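Acyl carrier protein (Thermotoga maritima MSB8, PDB 6LVU) probably carries the growing acyl chain through the cycles of fatty acid biosynthesis. Local coordinates at residues Val56-Ala61 against Val73-Lys78; Lys10-Ile15 against Ser24-Glu29. All blocks are in the same frame, centred on the assembly; numbering follows the deposited sequence.

Interaction 1. Residues Val56-Ala61 against Val73-Lys78; sequences VKVDDA and VSYIEK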
ATOM      1  N   VAL A  56       8.437  -9.583   2.183  1.00 26.58           N
ATOM      2  CA  VAL A  56       7.282 -10.376   2.575  1.00 27.58           C
ATOM      3  C   VAL A  56       6.559 -10.719   1.294  1.00 29.72           C
ATOM      4  O   VAL A  56       6.881 -10.201   0.230  1.00 35.68           O
ATOM      5  CB  VAL A  56       6.336  -9.630   3.537  1.00 28.74           C
ATOM      6  CG1 VAL A  56       7.026  -9.341   4.872  1.00 31.43           C
ATOM      7  CG2 VAL A  56       5.855  -8.341   2.893  1.00 29.63           C
ATOM      8  N   LYS A  57       5.533 -11.550   1.399  1.00 31.48           N
ATOM      9  CA  LYS A  57       4.666 -11.706   0.246  1.00 37.90           C
ATOM     10  C   LYS A  57       3.237 -11.922   0.698  1.00 34.21           C
ATOM     11  O   LYS A  57       2.956 -12.263   1.849  1.00 31.95           O
ATOM     12  CB  LYS A  57       5.122 -12.856  -0.682  1.00 42.62           C
ATOM     13  CG  LYS A  57       6.081 -12.395  -1.809  1.00 42.37           C
ATOM     14  CD  LYS A  57       6.014 -13.261  -3.080  1.00 49.30           C
ATOM     15  CE  LYS A  57       4.594 -13.386  -3.653  1.00 47.67           C
ATOM     16  NZ  LYS A  57       4.263 -12.374  -4.719  1.00 46.90           N
ATOM     17  N   VAL A  58       2.331 -11.704  -0.239  1.00 39.35           N
ATOM     18  CA  VAL A  58       0.920 -11.601   0.067  1.00 45.60           C
ATOM     19  C   VAL A  58       0.219 -12.670  -0.754  1.00 43.83           C
ATOM     20  O   VAL A  58       0.737 -13.157  -1.764  1.00 43.82           O
ATOM     21  CB  VAL A  58       0.346 -10.213  -0.266  1.00 43.70           C
ATOM     22  CG1 VAL A  58       1.224  -9.104   0.307  1.00 37.84           C
ATOM     23  CG2 VAL A  58       0.121 -10.089  -1.752  1.00 49.93           C
ATOM     24  N   ASP A  59      -0.951 -13.063  -0.280  1.00 44.60           N
ATOM     25  CA  ASP A  59      -1.794 -13.969  -1.034  1.00 45.96           C
ATOM     26  C   ASP A  59      -2.587 -13.168  -2.062  1.00 47.33           C
ATOM     27  O   ASP A  59      -2.925 -12.001  -1.836  1.00 45.69           O
ATOM     28  CB  ASP A  59      -2.726 -14.711  -0.074  1.00 53.84           C
ATOM     29  CG  ASP A  59      -3.377 -15.928  -0.697  1.00 60.64           C
ATOM     30  OD1 ASP A  59      -3.120 -16.224  -1.887  1.00 63.81           O
ATOM     31  OD2 ASP A  59      -4.147 -16.598   0.023  1.00 63.34           O
ATOM     32  N   ASP A  60      -2.883 -13.798  -3.203  1.00 46.31           N
ATOM     33  CA  ASP A  60      -3.803 -13.164  -4.143  1.00 50.83           C
ATOM     34  C   ASP A  60      -5.217 -13.129  -3.580  1.00 47.71           C
ATOM     35  O   ASP A  60      -6.008 -12.246  -3.932  1.00 52.03           O
ATOM     36  CB  ASP A  60      -3.803 -13.885  -5.489  1.00 57.99           C
ATOM     37  CG  ASP A  60      -2.420 -14.212  -5.976  1.00 57.26           C
ATOM     38  OD1 ASP A  60      -1.733 -13.299  -6.491  1.00 67.67           O
ATOM     39  OD2 ASP A  60      -2.023 -15.389  -5.849  1.00 61.40           O
ATOM     40  N   ALA A  61      -5.552 -14.090  -2.716  1.00 49.89           N
ATOM     41  CA  ALA A  61      -6.854 -14.087  -2.058  1.00 51.16           C
ATOM     42  C   ALA A  61      -7.008 -12.883  -1.138  1.00 48.52           C
ATOM     43  O   ALA A  61      -8.107 -12.331  -1.009  1.00 48.24           O
ATOM     44  CB  ALA A  61      -7.049 -15.387  -1.276  1.00 45.75           C
ATOM     45  N   VAL A  73      -0.373  -1.371   5.171  1.00 14.23           N
ATOM     46  CA  VAL A  73       0.568  -1.328   6.288  1.00 14.11           C
ATOM     47  C   VAL A  73       0.305  -2.483   7.240  1.00 17.39           C
ATOM     48  O   VAL A  73       1.227  -3.241   7.596  1.00 12.90           O
ATOM     49  CB  VAL A  73       0.477   0.027   7.010  1.00 10.93           C
ATOM     50  CG1 VAL A  73       1.483   0.074   8.129  1.00 15.68           C
ATOM     51  CG2 VAL A  73       0.693   1.159   6.044  1.00 12.48           C
ATOM     52  N   SER A  74      -0.964  -2.689   7.627  1.00 14.35           N
ATOM     53  CA  SER A  74      -1.268  -3.744   8.591  1.00 15.58           C
ATOM     54  C   SER A  74      -0.948  -5.120   8.026  1.00 16.18           C
ATOM     55  O   SER A  74      -0.438  -5.987   8.740  1.00 16.81           O
ATOM     56  CB  SER A  74      -2.727  -3.686   9.031  1.00 14.60           C
ATOM     57  OG  SER A  74      -2.904  -2.647   9.983  1.00 19.59           O
ATOM     58  N   TYR A  75      -1.229  -5.340   6.746  1.00 15.38           N
ATOM     59  CA  TYR A  75      -0.860  -6.619   6.168  1.00 17.64           C
ATOM     60  C   TYR A  75       0.655  -6.812   6.200  1.00 18.91           C
ATOM     61  O   TYR A  75       1.140  -7.888   6.563  1.00 21.09           O
ATOM     62  CB  TYR A  75      -1.420  -6.734   4.754  1.00 20.02           C
ATOM     63  CG  TYR A  75      -1.414  -8.141   4.221  1.00 26.02           C
ATOM     64  CD1 TYR A  75      -2.555  -8.931   4.277  1.00 36.89           C
ATOM     65  CD2 TYR A  75      -0.260  -8.692   3.668  1.00 34.49           C
ATOM     66  CE1 TYR A  75      -2.548 -10.234   3.792  1.00 36.36           C
ATOM     67  CE2 TYR A  75      -0.245  -9.995   3.182  1.00 35.01           C
ATOM     68  CZ  TYR A  75      -1.389 -10.758   3.244  1.00 37.76           C
ATOM     69  OH  TYR A  75      -1.359 -12.049   2.753  1.00 44.07           O
ATOM     70  N   ILE A  76       1.420  -5.766   5.867  1.00 15.03           N
ATOM     71  CA  ILE A  76       2.876  -5.865   5.946  1.00 14.95           C
ATOM     72  C   ILE A  76       3.322  -6.089   7.381  1.00 24.24           C
ATOM     73  O   ILE A  76       4.186  -6.938   7.652  1.00 23.36           O
ATOM     74  CB  ILE A  76       3.542  -4.612   5.344  1.00 13.73           C
ATOM     75  CG1 ILE A  76       3.220  -4.505   3.858  1.00 15.08           C
ATOM     76  CG2 ILE A  76       5.027  -4.709   5.476  1.00 14.24           C
ATOM     77  CD1 ILE A  76       3.615  -3.190   3.258  1.00 15.35           C
ATOM     78  N   GLU A  77       2.730  -5.345   8.327  1.00 15.97           N
ATOM     79  CA  GLU A  77       3.172  -5.421   9.709  1.00 20.85           C
ATOM     80  C   GLU A  77       2.962  -6.810  10.292  1.00 19.31           C
ATOM     81  O   GLU A  77       3.777  -7.272  11.095  1.00 20.25           O
ATOM     82  CB  GLU A  77       2.446  -4.372  10.556  1.00 19.39           C
ATOM     83  CG  GLU A  77       2.967  -4.310  11.975  1.00 20.94           C
ATOM     84  CD  GLU A  77       2.249  -3.265  12.816  1.00 29.59           C
ATOM     85  OE1 GLU A  77       2.815  -2.867  13.862  1.00 26.05           O
ATOM     86  OE2 GLU A  77       1.121  -2.854  12.439  1.00 28.26           O
ATOM     87  N   LYS A  78       1.900  -7.502   9.887  1.00 20.20           N
ATOM     88  CA  LYS A  78       1.665  -8.840  10.425  1.00 30.12           C
ATOM     89  C   LYS A  78       2.641  -9.865   9.848  1.00 27.24           C
ATOM     90  O   LYS A  78       3.055 -10.788  10.556  1.00 28.98           O
ATOM     91  CB  LYS A  78       0.222  -9.272  10.160  1.00 28.66           C
ATOM     92  CG  LYS A  78      -0.066 -10.716  10.575  1.00 42.96           C
ATOM     93  CD  LYS A  78      -1.537 -10.959  10.893  1.00 50.23           C
ATOM     94  CE  LYS A  78      -2.438 -10.546   9.744  1.00 51.23           C
ATOM     95  NZ  LYS A  78      -2.555 -11.619   8.716  1.00 62.23           N
TER
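Tyr75 on helix 69-79 reaches out to the chain at Val58 and Asp59, and its hydroxyl takes the one hydrogen bond that spans the two segments. The backbone N of Asp59 donates to Tyr75 OH over 3.2 Å, nearly straight at 164°. The same oxygen is hydrogen-bonded to Asp62 OD2, just beyond the segment, and is therefore held by a main-chain N-H and a carboxylate together.

The apolar part of the contact belongs to Val58, which crosses the tyrosine obliquely. Its CG1 lies 3.3 Å from Tyr75 CE2, a close fit, and Val58 CB follows at 3.5 Å from the same ring carbon. The ring gets across to the loop because Tyr75 CG lies opposite the backbone N about the first torsion (chi1 -164°). Lys57 O approaches the rim of the ring, 4.1 Å from Tyr75 CE2, while the lysine's ammonium group turns away to a salt bridge with Glu51. A phenylalanine in place of Tyr75 would probably keep much of the valine packing but leave the Asp59 amide and Asp62 without their shared hydroxyl.

Within the loop, Asp59 OD1 accepts a weak bond from Ala61 N. At the surface of the small helical acyl carrier fold, a phenol thus ties the connection between helices 42-54 and 69-79 back to the last helix, its oxygen fixing a backbone amide and its ring packing on Val58, which also rests on Val47 of helix 42-54.

Interaction 2. Residues Lys10-Ile15 against Ser24-Glu29; sequences KVKSII and SQVTEE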
ATOM      1  N   LYS A  10       7.475   4.156   4.353  1.00 13.65           N
ATOM      2  CA  LYS A  10       7.928   3.576   3.087  1.00 16.59           C
ATOM      3  C   LYS A  10       6.759   3.261   2.162  1.00 20.53           C
ATOM      4  O   LYS A  10       6.876   3.386   0.933  1.00 19.44           O
ATOM      5  CB  LYS A  10       8.757   2.321   3.351  1.00 11.79           C
ATOM      6  CG  LYS A  10      10.107   2.585   4.073  1.00 14.20           C
ATOM      7  CD  LYS A  10      10.822   1.237   4.307  1.00 16.47           C
ATOM      8  CE  LYS A  10      12.311   1.374   4.528  1.00 21.16           C
ATOM      9  NZ  LYS A  10      12.658   1.364   5.970  1.00 21.92           N
ATOM     10  N   VAL A  11       5.643   2.795   2.725  1.00 13.33           N
ATOM     11  CA  VAL A  11       4.464   2.558   1.897  1.00 16.25           C
ATOM     12  C   VAL A  11       4.019   3.862   1.264  1.00 15.68           C
ATOM     13  O   VAL A  11       3.611   3.906   0.096  1.00 15.78           O
ATOM     14  CB  VAL A  11       3.339   1.922   2.736  1.00 13.24           C
ATOM     15  CG1 VAL A  11       1.997   2.156   2.059  1.00 11.95           C
ATOM     16  CG2 VAL A  11       3.601   0.410   2.945  1.00 12.14           C
ATOM     17  N   LYS A  12       4.126   4.951   2.017  1.00 15.92           N
ATOM     18  CA  LYS A  12       3.613   6.226   1.548  1.00 17.44           C
ATOM     19  C   LYS A  12       4.480   6.781   0.428  1.00 20.00           C
ATOM     20  O   LYS A  12       3.961   7.299  -0.568  1.00 15.88           O
ATOM     21  CB  LYS A  12       3.528   7.192   2.732  1.00 15.83           C
ATOM     22  CG  LYS A  12       3.409   8.651   2.360  1.00 23.52           C
ATOM     23  CD  LYS A  12       3.217   9.499   3.610  1.00 23.29           C
ATOM     24  CE  LYS A  12       4.471   9.470   4.473  1.00 28.49           C
ATOM     25  NZ  LYS A  12       4.297  10.188   5.764  1.00 36.37           N
ATOM     26  N   SER A  13       5.800   6.616   0.538  1.00 17.40           N
ATOM     27  CA  SER A  13       6.696   7.079  -0.510  1.00 17.97           C
ATOM     28  C   SER A  13       6.471   6.299  -1.799  1.00 17.50           C
ATOM     29  O   SER A  13       6.373   6.882  -2.885  1.00 16.09           O
ATOM     30  CB  SER A  13       8.147   6.942  -0.036  1.00 16.66           C
ATOM     31  OG  SER A  13       8.416   7.880   1.003  1.00 21.01           O
ATOM     32  N   ILE A  14       6.392   4.975  -1.698  1.00 15.23           N
ATOM     33  CA  ILE A  14       6.181   4.162  -2.888  1.00 13.39           C
ATOM     34  C   ILE A  14       4.871   4.545  -3.565  1.00 13.80           C
ATOM     35  O   ILE A  14       4.816   4.683  -4.790  1.00 14.96           O
ATOM     36  CB  ILE A  14       6.219   2.667  -2.523  1.00 15.11           C
ATOM     37  CG1 ILE A  14       7.633   2.273  -2.070  1.00 18.26           C
ATOM     38  CG2 ILE A  14       5.759   1.818  -3.669  1.00 13.80           C
ATOM     39  CD1 ILE A  14       7.697   0.906  -1.393  1.00 15.82           C
ATOM     40  N   ILE A  15       3.801   4.718  -2.779  1.00 16.20           N
ATOM     41  CA  ILE A  15       2.510   5.059  -3.380  1.00 18.32           C
ATOM     42  C   ILE A  15       2.605   6.398  -4.077  1.00 20.01           C
ATOM     43  O   ILE A  15       2.152   6.560  -5.220  1.00 15.62           O
ATOM     44  CB  ILE A  15       1.393   5.052  -2.317  1.00 17.11           C
ATOM     45  CG1 ILE A  15       1.027   3.625  -1.927  1.00 20.93           C
ATOM     46  CG2 ILE A  15       0.169   5.795  -2.827  1.00 16.47           C
ATOM     47  CD1 ILE A  15      -0.070   3.554  -0.869  1.00 13.59           C
ATOM     48  N   SER A  24       1.046  14.331   1.044  1.00 24.83           N
ATOM     49  CA  SER A  24       0.068  14.880   1.969  1.00 23.55           C
ATOM     50  C   SER A  24      -1.298  14.204   1.836  1.00 27.86           C
ATOM     51  O   SER A  24      -2.099  14.265   2.772  1.00 27.31           O
ATOM     52  CB  SER A  24      -0.040  16.382   1.749  1.00 25.51           C
ATOM     53  OG  SER A  24      -0.220  16.661   0.377  1.00 31.18           O
ATOM     54  N   GLN A  25      -1.585  13.567   0.697  1.00 24.39           N
ATOM     55  CA  GLN A  25      -2.844  12.858   0.481  1.00 26.81           C
ATOM     56  C   GLN A  25      -2.822  11.409   0.967  1.00 23.97           C
ATOM     57  O   GLN A  25      -3.880  10.765   1.007  1.00 18.50           O
ATOM     58  CB  GLN A  25      -3.227  12.867  -1.016  1.00 21.78           C
ATOM     59  CG  GLN A  25      -3.004  14.204  -1.732  1.00 28.26           C
ATOM     60  CD  GLN A  25      -3.166  14.104  -3.252  1.00 35.37           C
ATOM     61  OE1 GLN A  25      -2.265  14.468  -4.016  1.00 27.01           O
ATOM     62  NE2 GLN A  25      -4.329  13.602  -3.695  1.00 25.56           N
ATOM     63  N   VAL A  26      -1.659  10.856   1.295  1.00 23.78           N
ATOM     64  CA  VAL A  26      -1.544   9.438   1.618  1.00 23.15           C
ATOM     65  C   VAL A  26      -1.607   9.308   3.136  1.00 21.92           C
ATOM     66  O   VAL A  26      -0.616   9.504   3.838  1.00 26.41           O
ATOM     67  CB  VAL A  26      -0.272   8.823   1.036  1.00 25.13           C
ATOM     68  CG1 VAL A  26      -0.193   7.328   1.370  1.00 22.79           C
ATOM     69  CG2 VAL A  26      -0.235   9.053  -0.464  1.00 19.93           C
ATOM     70  N   THR A  27      -2.781   8.963   3.646  1.00 21.96           N
ATOM     71  CA  THR A  27      -3.005   8.749   5.064  1.00 21.66           C
ATOM     72  C   THR A  27      -3.437   7.308   5.285  1.00 24.15           C
ATOM     73  O   THR A  27      -3.766   6.584   4.339  1.00 21.55           O
ATOM     74  CB  THR A  27      -4.073   9.700   5.599  1.00 21.26           C
ATOM     75  OG1 THR A  27      -5.317   9.398   4.960  1.00 24.90           O
ATOM     76  CG2 THR A  27      -3.691  11.157   5.301  1.00 23.27           C
ATOM     77  N   GLU A  28      -3.430   6.892   6.557  1.00 18.41           N
ATOM     78  CA  GLU A  28      -3.892   5.549   6.893  1.00 27.11           C
ATOM     79  C   GLU A  28      -5.305   5.274   6.385  1.00 22.32           C
ATOM     80  O   GLU A  28      -5.612   4.139   6.009  1.00 25.16           O
ATOM     81  CB  GLU A  28      -3.863   5.330   8.408  1.00 31.61           C
ATOM     82  CG  GLU A  28      -2.479   5.257   9.047  1.00 35.76           C
ATOM     83  CD  GLU A  28      -2.044   3.831   9.336  1.00 36.03           C
ATOM     84  OE1 GLU A  28      -2.939   2.956   9.428  1.00 28.28           O
ATOM     85  OE2 GLU A  28      -0.818   3.604   9.530  1.00 31.20           O
ATOM     86  N   GLU A  29      -6.164   6.293   6.343  1.00 21.86           N
ATOM     87  CA  GLU A  29      -7.580   6.130   6.007  1.00 27.50           C
ATOM     88  C   GLU A  29      -7.875   6.248   4.521  1.00 23.07           C
ATOM     89  O   GLU A  29      -9.025   6.042   4.127  1.00 30.40           O
ATOM     90  CB  GLU A  29      -8.447   7.169   6.736  1.00 25.53           C
ATOM     91  CG  GLU A  29      -8.636   6.954   8.234  1.00 34.69           C
ATOM     92  CD  GLU A  29      -7.361   7.134   9.024  1.00 40.23           C
ATOM     93  OE1 GLU A  29      -6.617   8.120   8.766  1.00 43.14           O
ATOM     94  OE2 GLU A  29      -7.108   6.281   9.906  1.00 40.73           O
TER
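Ile15, which touches Val26 across the contact, is fixed in helix 4-19 by the bond from its backbone N to Val11 O at 3.0 Å; one residue earlier, Ile14 N bonds to Lys10 O at 3.1 Å. These polar bonds are the helix's own, and the contact with the loop 24-29 is itself apolar.

Val26 is the centre of the contact. Its side chain points at the helix and meets two residues one turn apart, with a different methyl for each. The methyl anti to the backbone N (chi1 -179°) goes to Lys12: Val26 CG1 lies 4.0 Å from Lys12 CG, and Val26 CB is 3.9 Å from that same Lys12 CG. The other methyl, Val26 CG2, meets Ile15 CG2 at 4.0 Å. Both pairs cross at a slant, at ordinary packing distances.

Lys12 contributes only the near part of its chain. It starts toward the loop, with Lys12 CD in van der Waals approach to Val26 O at 3.8 Å, then bends at chi3 (67°), which takes the ammonium end away from Val26; the lysine also touches Glu23. Its aliphatic portion flanks the buried valine, while Ile15 is itself buried and extends the apolar surface inward.

Farther along the loop, Glu28 forms a salt bridge with Arg4 and its backbone bonds to that of Gly70, linking the loop to the start of helix 4-19 and to the start of helix 69-79. Val69, at the start of helix 69-79, packs on both Val26 and Ile15, and Ile15 also reaches Phe50 of helix 42-54 and Leu36. The contact therefore seats the first part of the long loop after helix 4-19 against the helical core of the carrier fold.

Along the chain, interaction 2 is complete before interaction 1 begins, and their centres lie 16 Å apart on opposite sides of the chain's centre. Each holds a connecting loop against a helix: interaction 2 sets the chain following helix 4-19 back on that helix, and interaction 1 joins the chain following helix 42-54 to helix 69-79. They meet through the core, where Ile76 CD1 packs 3.6 Å from Val11 CG2, and Phe50 of helix 42-54 touches both Ile76 and Ile15. Helices and loops of the small carrier domain are thus bound into one compact unit, away from the predicted phosphopantetheine attachment site.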